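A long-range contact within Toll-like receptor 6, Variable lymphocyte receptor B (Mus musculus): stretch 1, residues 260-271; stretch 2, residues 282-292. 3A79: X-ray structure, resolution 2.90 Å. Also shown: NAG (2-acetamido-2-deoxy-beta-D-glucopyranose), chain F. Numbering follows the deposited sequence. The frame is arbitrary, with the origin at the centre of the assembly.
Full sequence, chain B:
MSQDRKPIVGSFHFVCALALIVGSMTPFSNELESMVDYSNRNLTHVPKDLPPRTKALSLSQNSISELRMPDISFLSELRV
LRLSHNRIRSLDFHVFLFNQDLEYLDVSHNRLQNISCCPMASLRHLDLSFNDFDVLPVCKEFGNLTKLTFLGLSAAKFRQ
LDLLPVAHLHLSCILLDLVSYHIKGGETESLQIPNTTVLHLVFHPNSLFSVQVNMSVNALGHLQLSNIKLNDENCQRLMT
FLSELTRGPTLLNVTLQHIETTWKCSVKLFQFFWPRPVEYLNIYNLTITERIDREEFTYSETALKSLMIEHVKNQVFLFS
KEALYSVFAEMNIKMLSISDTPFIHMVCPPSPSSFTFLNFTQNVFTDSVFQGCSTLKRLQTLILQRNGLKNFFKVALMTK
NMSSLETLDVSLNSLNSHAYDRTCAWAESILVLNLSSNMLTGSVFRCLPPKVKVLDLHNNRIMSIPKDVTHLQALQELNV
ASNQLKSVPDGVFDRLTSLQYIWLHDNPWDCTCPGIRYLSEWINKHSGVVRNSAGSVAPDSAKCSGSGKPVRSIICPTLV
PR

Stretch 1, residues 260-271: ETTWKCSVKLFQ
Stretch 2 (282-292) NIYNLTITERI

The contact joins a short parallel β pairing to an apolar layer, in which the helix that follows the first strand lays its aromatic side chains against the second stretch; together they bury 583 Å², both sides summed.

The backbone register fixes the arrangement. Glu260 pairs with Thr287 (CA to CA 4.4 Å) and Thr261 with Ile288 (CA to CA 5.5 Å), the two strands running in the same direction. One cross-strand hydrogen bond anchors the pairing: Thr261 N donates to Thr287 O at 3.0 Å with an N-H...O angle of 165°, close to linear. Two CA-H...O contacts flank it, Glu260 CA to Thr287 O at 3.6 Å and Ile288 CA to Thr261 O at 3.5 Å, with angles at the hydrogen of 137° and 135°. Although Thr261 O lies 2.9 Å from Thr289 N, the angle is too poor for a hydrogen bond. The strand torsions are extended, with phi/psi of -104/122 at Glu260, -151/155 at Thr261, -128/99 at Thr287 and -66/135 at Ile288.

Side chains sort by sheet face. Glu260 and Thr287 share one face, their CB atoms 4.0 Å apart; Glu260 is t at chi1 and chi2, and its CG comes 3.3 Å from Thr289 OG1. That hydroxyl makes a weak hydrogen bond to Thr287 O at 3.5 Å. The other face carries Thr261 and Ile288. Thr261, with chi1 at 147°, places CG2 3.6 Å from CD1 of Leu286, a t/p rotamer.

Past the strand, Thr262 (phi/psi -57/161) leads into the helix, and its carbonyl gathers the turn: Thr261 OG1 donates to Thr262 O at 2.6 Å, Ser266 OG at 3.0 Å, and Ser266 N weakly at 3.2 Å. Regular i to i-4 bonds then carry the helix onward, including Val267 N to Trp263 O at 3.0 Å and Phe270 N to Ser266 O at 3.0 Å.

Trp263, whose CA-to-CB bond points toward the second stretch, has the largest covered area of any residue here, 91 Å². With chi1 t and chi2 -121°, its indole receives Ile292 (m/t) over one face: CG2 of Ile292 sits 3.9 Å from the centroid of the five-membered ring, 29° off the normal, which supports a CH-pi contact. The closest atoms of this pair are Trp263 CD1 and Ile292 CG2, at 3.5 Å. Ile288 (m/m) adds apolar packing, its CD1 3.8 Å from Trp263 CE3, while Trp263 CB approaches Arg291 O at 3.3 Å.

Two turns along the helix, Phe270 (chi1 m, chi2 129°) brings CE2 to 3.9 Å from CD1 of Ile283, an m/t rotamer on the strand before the corner at Asn285. This apolar pairing extends the contact beyond that corner, where the backbone takes phi/psi 60/60. Asn285 (chi1 t) carries the glycan through a 1.4 Å covalent bond from ND2 to C1 of NAG, and the sugar O6 lies 3.9 Å from Glu260 CB.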

# COMPACT_ATOMS: atom_id res chain seq x y z
N GLU B 260 -9.36 -17.42 -20.56
CA GLU B 260 -9.04 -16.13 -21.12
C GLU B 260 -10.21 -15.76 -22.00
O GLU B 260 -10.54 -16.50 -22.92
CB GLU B 260 -7.80 -16.20 -21.99
CG GLU B 260 -7.79 -15.11 -23.05
CD GLU B 260 -6.85 -15.42 -24.19
OE1 GLU B 260 -7.20 -15.10 -25.35
OE2 GLU B 260 -5.77 -15.99 -23.91
N THR B 261 -10.83 -14.62 -21.72
CA THR B 261 -12.09 -14.31 -22.38
C THR B 261 -12.30 -12.82 -22.52
O THR B 261 -11.74 -12.03 -21.77
CB THR B 261 -13.29 -14.94 -21.60
OG1 THR B 261 -14.42 -14.10 -21.71
CG2 THR B 261 -12.97 -15.06 -20.13
N THR B 262 -13.09 -12.43 -23.51
CA THR B 262 -13.61 -11.07 -23.59
C THR B 262 -14.38 -10.69 -22.33
O THR B 262 -14.80 -11.55 -21.57
CB THR B 262 -14.57 -10.93 -24.78
OG1 THR B 262 -13.81 -10.93 -25.98
CG2 THR B 262 -15.34 -9.63 -24.70
N TRP B 263 -14.56 -9.39 -22.10
CA TRP B 263 -15.48 -8.98 -21.06
C TRP B 263 -16.92 -9.26 -21.50
O TRP B 263 -17.70 -9.83 -20.73
CB TRP B 263 -15.29 -7.50 -20.65
CG TRP B 263 -16.19 -7.13 -19.49
CD1 TRP B 263 -17.15 -6.15 -19.47
CD2 TRP B 263 -16.24 -7.78 -18.22
NE1 TRP B 263 -17.78 -6.14 -18.26
CE2 TRP B 263 -17.24 -7.12 -17.46
CE3 TRP B 263 -15.54 -8.84 -17.63
CZ2 TRP B 263 -17.55 -7.50 -16.15
CZ3 TRP B 263 -15.86 -9.21 -16.33
CH2 TRP B 263 -16.85 -8.54 -15.60
N LYS B 264 -17.26 -8.87 -22.73
CA LYS B 264 -18.58 -9.17 -23.31
C LYS B 264 -18.96 -10.63 -23.05
O LYS B 264 -20.09 -10.93 -22.64
CB LYS B 264 -18.59 -8.89 -24.82
CG LYS B 264 -19.95 -8.95 -25.51
CD LYS B 264 -19.85 -8.43 -26.95
CE LYS B 264 -21.12 -7.69 -27.42
NZ LYS B 264 -22.06 -8.50 -28.28
N CYS B 265 -18.01 -11.52 -23.28
CA CYS B 265 -18.25 -12.95 -23.16
C CYS B 265 -18.34 -13.38 -21.71
O CYS B 265 -18.98 -14.38 -21.39
CB CYS B 265 -17.17 -13.75 -23.91
SG CYS B 265 -17.51 -15.54 -24.01
N SER B 266 -17.70 -12.64 -20.81
CA SER B 266 -17.75 -13.00 -19.40
C SER B 266 -19.12 -12.67 -18.83
O SER B 266 -19.70 -13.47 -18.09
CB SER B 266 -16.63 -12.30 -18.63
OG SER B 266 -15.37 -12.88 -18.94
N VAL B 267 -19.64 -11.51 -19.20
CA VAL B 267 -20.98 -11.09 -18.82
C VAL B 267 -22.05 -12.04 -19.42
O VAL B 267 -23.11 -12.26 -18.82
CB VAL B 267 -21.22 -9.63 -19.23
CG1 VAL B 267 -22.54 -9.13 -18.67
CG2 VAL B 267 -20.08 -8.78 -18.73
N LYS B 268 -21.75 -12.60 -20.58
CA LYS B 268 -22.59 -13.66 -21.13
C LYS B 268 -22.48 -14.95 -20.31
O LYS B 268 -23.48 -15.53 -19.90
CB LYS B 268 -22.22 -13.92 -22.59
CG LYS B 268 -22.60 -12.79 -23.51
CD LYS B 268 -22.29 -13.10 -24.96
CE LYS B 268 -22.92 -12.06 -25.88
NZ LYS B 268 -22.46 -12.18 -27.29
N LEU B 269 -21.26 -15.40 -20.06
CA LEU B 269 -21.04 -16.58 -19.24
C LEU B 269 -21.82 -16.53 -17.93
O LEU B 269 -22.51 -17.49 -17.58
CB LEU B 269 -19.54 -16.76 -18.97
CG LEU B 269 -18.72 -17.45 -20.06
CD1 LEU B 269 -17.69 -18.29 -19.39
CD2 LEU B 269 -19.60 -18.34 -20.89
N PHE B 270 -21.74 -15.42 -17.19
CA PHE B 270 -22.52 -15.25 -15.97
C PHE B 270 -24.01 -15.42 -16.24
O PHE B 270 -24.68 -16.19 -15.57
CB PHE B 270 -22.27 -13.89 -15.29
CG PHE B 270 -20.86 -13.71 -14.79
CD1 PHE B 270 -20.14 -12.57 -15.12
CD2 PHE B 270 -20.26 -14.67 -14.01
CE1 PHE B 270 -18.83 -12.39 -14.68
CE2 PHE B 270 -18.95 -14.50 -13.56
CZ PHE B 270 -18.23 -13.36 -13.90
N GLN B 271 -24.52 -14.69 -17.23
CA GLN B 271 -25.95 -14.71 -17.57
C GLN B 271 -26.44 -16.10 -17.95
O GLN B 271 -27.57 -16.48 -17.66
CB GLN B 271 -26.26 -13.74 -18.71
CG GLN B 271 -26.06 -12.29 -18.38
CD GLN B 271 -27.22 -11.71 -17.60
OE1 GLN B 271 -28.27 -11.41 -18.16
NE2 GLN B 271 -27.02 -11.55 -16.29
N ASN B 282 -17.17 -21.23 -9.48
CA ASN B 282 -15.78 -20.86 -9.18
C ASN B 282 -14.97 -20.61 -10.43
O ASN B 282 -15.03 -21.38 -11.39
CB ASN B 282 -15.10 -21.95 -8.36
CG ASN B 282 -15.94 -22.41 -7.19
OD1 ASN B 282 -16.04 -21.72 -6.18
ND2 ASN B 282 -16.55 -23.58 -7.32
N ILE B 283 -14.19 -19.54 -10.42
CA ILE B 283 -13.33 -19.21 -11.55
C ILE B 283 -11.89 -18.99 -11.07
O ILE B 283 -11.66 -18.25 -10.12
CB ILE B 283 -13.87 -17.98 -12.32
CG1 ILE B 283 -15.25 -18.28 -12.88
CG2 ILE B 283 -12.92 -17.56 -13.42
CD1 ILE B 283 -16.03 -17.04 -13.27
N TYR B 284 -10.94 -19.65 -11.73
CA TYR B 284 -9.53 -19.61 -11.34
C TYR B 284 -8.67 -19.14 -12.50
O TYR B 284 -8.74 -19.70 -13.59
CB TYR B 284 -9.07 -21.00 -10.93
CG TYR B 284 -9.47 -21.42 -9.53
CD1 TYR B 284 -8.73 -21.00 -8.43
CD2 TYR B 284 -10.56 -22.26 -9.30
CE1 TYR B 284 -9.07 -21.38 -7.14
CE2 TYR B 284 -10.91 -22.65 -8.01
CZ TYR B 284 -10.16 -22.20 -6.93
OH TYR B 284 -10.49 -22.57 -5.65
N ASN B 285 -7.84 -18.13 -12.29
CA ASN B 285 -6.94 -17.65 -13.34
C ASN B 285 -7.73 -17.17 -14.56
O ASN B 285 -7.59 -17.68 -15.67
CB ASN B 285 -5.89 -18.74 -13.66
CG ASN B 285 -4.96 -18.39 -14.80
OD1 ASN B 285 -4.69 -17.22 -15.09
ND2 ASN B 285 -4.43 -19.44 -15.45
N LEU B 286 -8.58 -16.18 -14.32
CA LEU B 286 -9.30 -15.46 -15.37
C LEU B 286 -8.46 -14.35 -16.02
O LEU B 286 -7.71 -13.65 -15.33
CB LEU B 286 -10.58 -14.85 -14.76
CG LEU B 286 -11.39 -13.85 -15.58
CD1 LEU B 286 -12.06 -14.56 -16.72
CD2 LEU B 286 -12.41 -13.18 -14.70
N THR B 287 -8.59 -14.19 -17.34
CA THR B 287 -7.90 -13.13 -18.08
C THR B 287 -8.87 -12.31 -18.96
O THR B 287 -9.23 -12.74 -20.05
CB THR B 287 -6.78 -13.70 -18.99
OG1 THR B 287 -5.93 -14.57 -18.24
CG2 THR B 287 -5.95 -12.60 -19.59
N ILE B 288 -9.28 -11.13 -18.48
CA ILE B 288 -10.16 -10.23 -19.24
C ILE B 288 -9.45 -9.69 -20.49
O ILE B 288 -8.30 -9.25 -20.42
CB ILE B 288 -10.60 -9.02 -18.38
CG1 ILE B 288 -10.98 -9.45 -16.96
CG2 ILE B 288 -11.70 -8.27 -19.05
CD1 ILE B 288 -12.12 -10.43 -16.88
N THR B 289 -10.13 -9.68 -21.64
CA THR B 289 -9.35 -9.70 -22.88
C THR B 289 -9.24 -8.53 -23.86
O THR B 289 -8.14 -8.01 -24.02
CB THR B 289 -9.46 -11.04 -23.61
OG1 THR B 289 -8.32 -11.82 -23.26
CG2 THR B 289 -9.49 -10.86 -25.12
N GLU B 290 -10.29 -8.12 -24.55
CA GLU B 290 -10.01 -7.17 -25.65
C GLU B 290 -10.45 -5.77 -25.33
O GLU B 290 -9.84 -4.79 -25.78
CB GLU B 290 -10.64 -7.60 -26.98
CG GLU B 290 -10.12 -8.89 -27.62
CD GLU B 290 -11.08 -9.44 -28.68
OE1 GLU B 290 -12.12 -8.79 -28.95
OE2 GLU B 290 -10.81 -10.52 -29.24
N ARG B 291 -11.55 -5.67 -24.59
CA ARG B 291 -12.16 -4.39 -24.27
C ARG B 291 -13.12 -4.63 -23.12
O ARG B 291 -13.54 -5.76 -22.88
CB ARG B 291 -12.89 -3.81 -25.49
CG ARG B 291 -13.54 -4.86 -26.40
CD ARG B 291 -13.86 -4.33 -27.79
NE ARG B 291 -14.74 -3.17 -27.71
CZ ARG B 291 -14.31 -1.90 -27.74
NH1 ARG B 291 -13.02 -1.63 -27.85
NH2 ARG B 291 -15.19 -0.91 -27.66
N ILE B 292 -13.44 -3.57 -22.40
CA ILE B 292 -14.45 -3.64 -21.36
C ILE B 292 -15.48 -2.53 -21.59
O ILE B 292 -15.21 -1.35 -21.35
CB ILE B 292 -13.83 -3.51 -19.97
CG1 ILE B 292 -12.77 -4.59 -19.75
CG2 ILE B 292 -14.90 -3.59 -18.90
CD1 ILE B 292 -12.09 -4.53 -18.36
C1 NAG F . -3.50 -19.10 -16.50
C2 NAG F . -2.38 -20.11 -16.25
C3 NAG F . -1.40 -20.30 -17.41
C4 NAG F . -2.04 -20.16 -18.79
C5 NAG F . -3.17 -19.14 -18.87
C6 NAG F . -3.92 -19.33 -20.19
C7 NAG F . -1.57 -20.51 -13.96
C8 NAG F . -1.52 -19.76 -12.66
N2 NAG F . -1.60 -19.76 -15.07
O3 NAG F . -0.87 -21.60 -17.29
O4 NAG F . -1.03 -19.83 -19.73
O5 NAG F . -4.07 -19.25 -17.79
O6 NAG F . -4.97 -18.39 -20.32
O7 NAG F . -1.57 -21.74 -13.93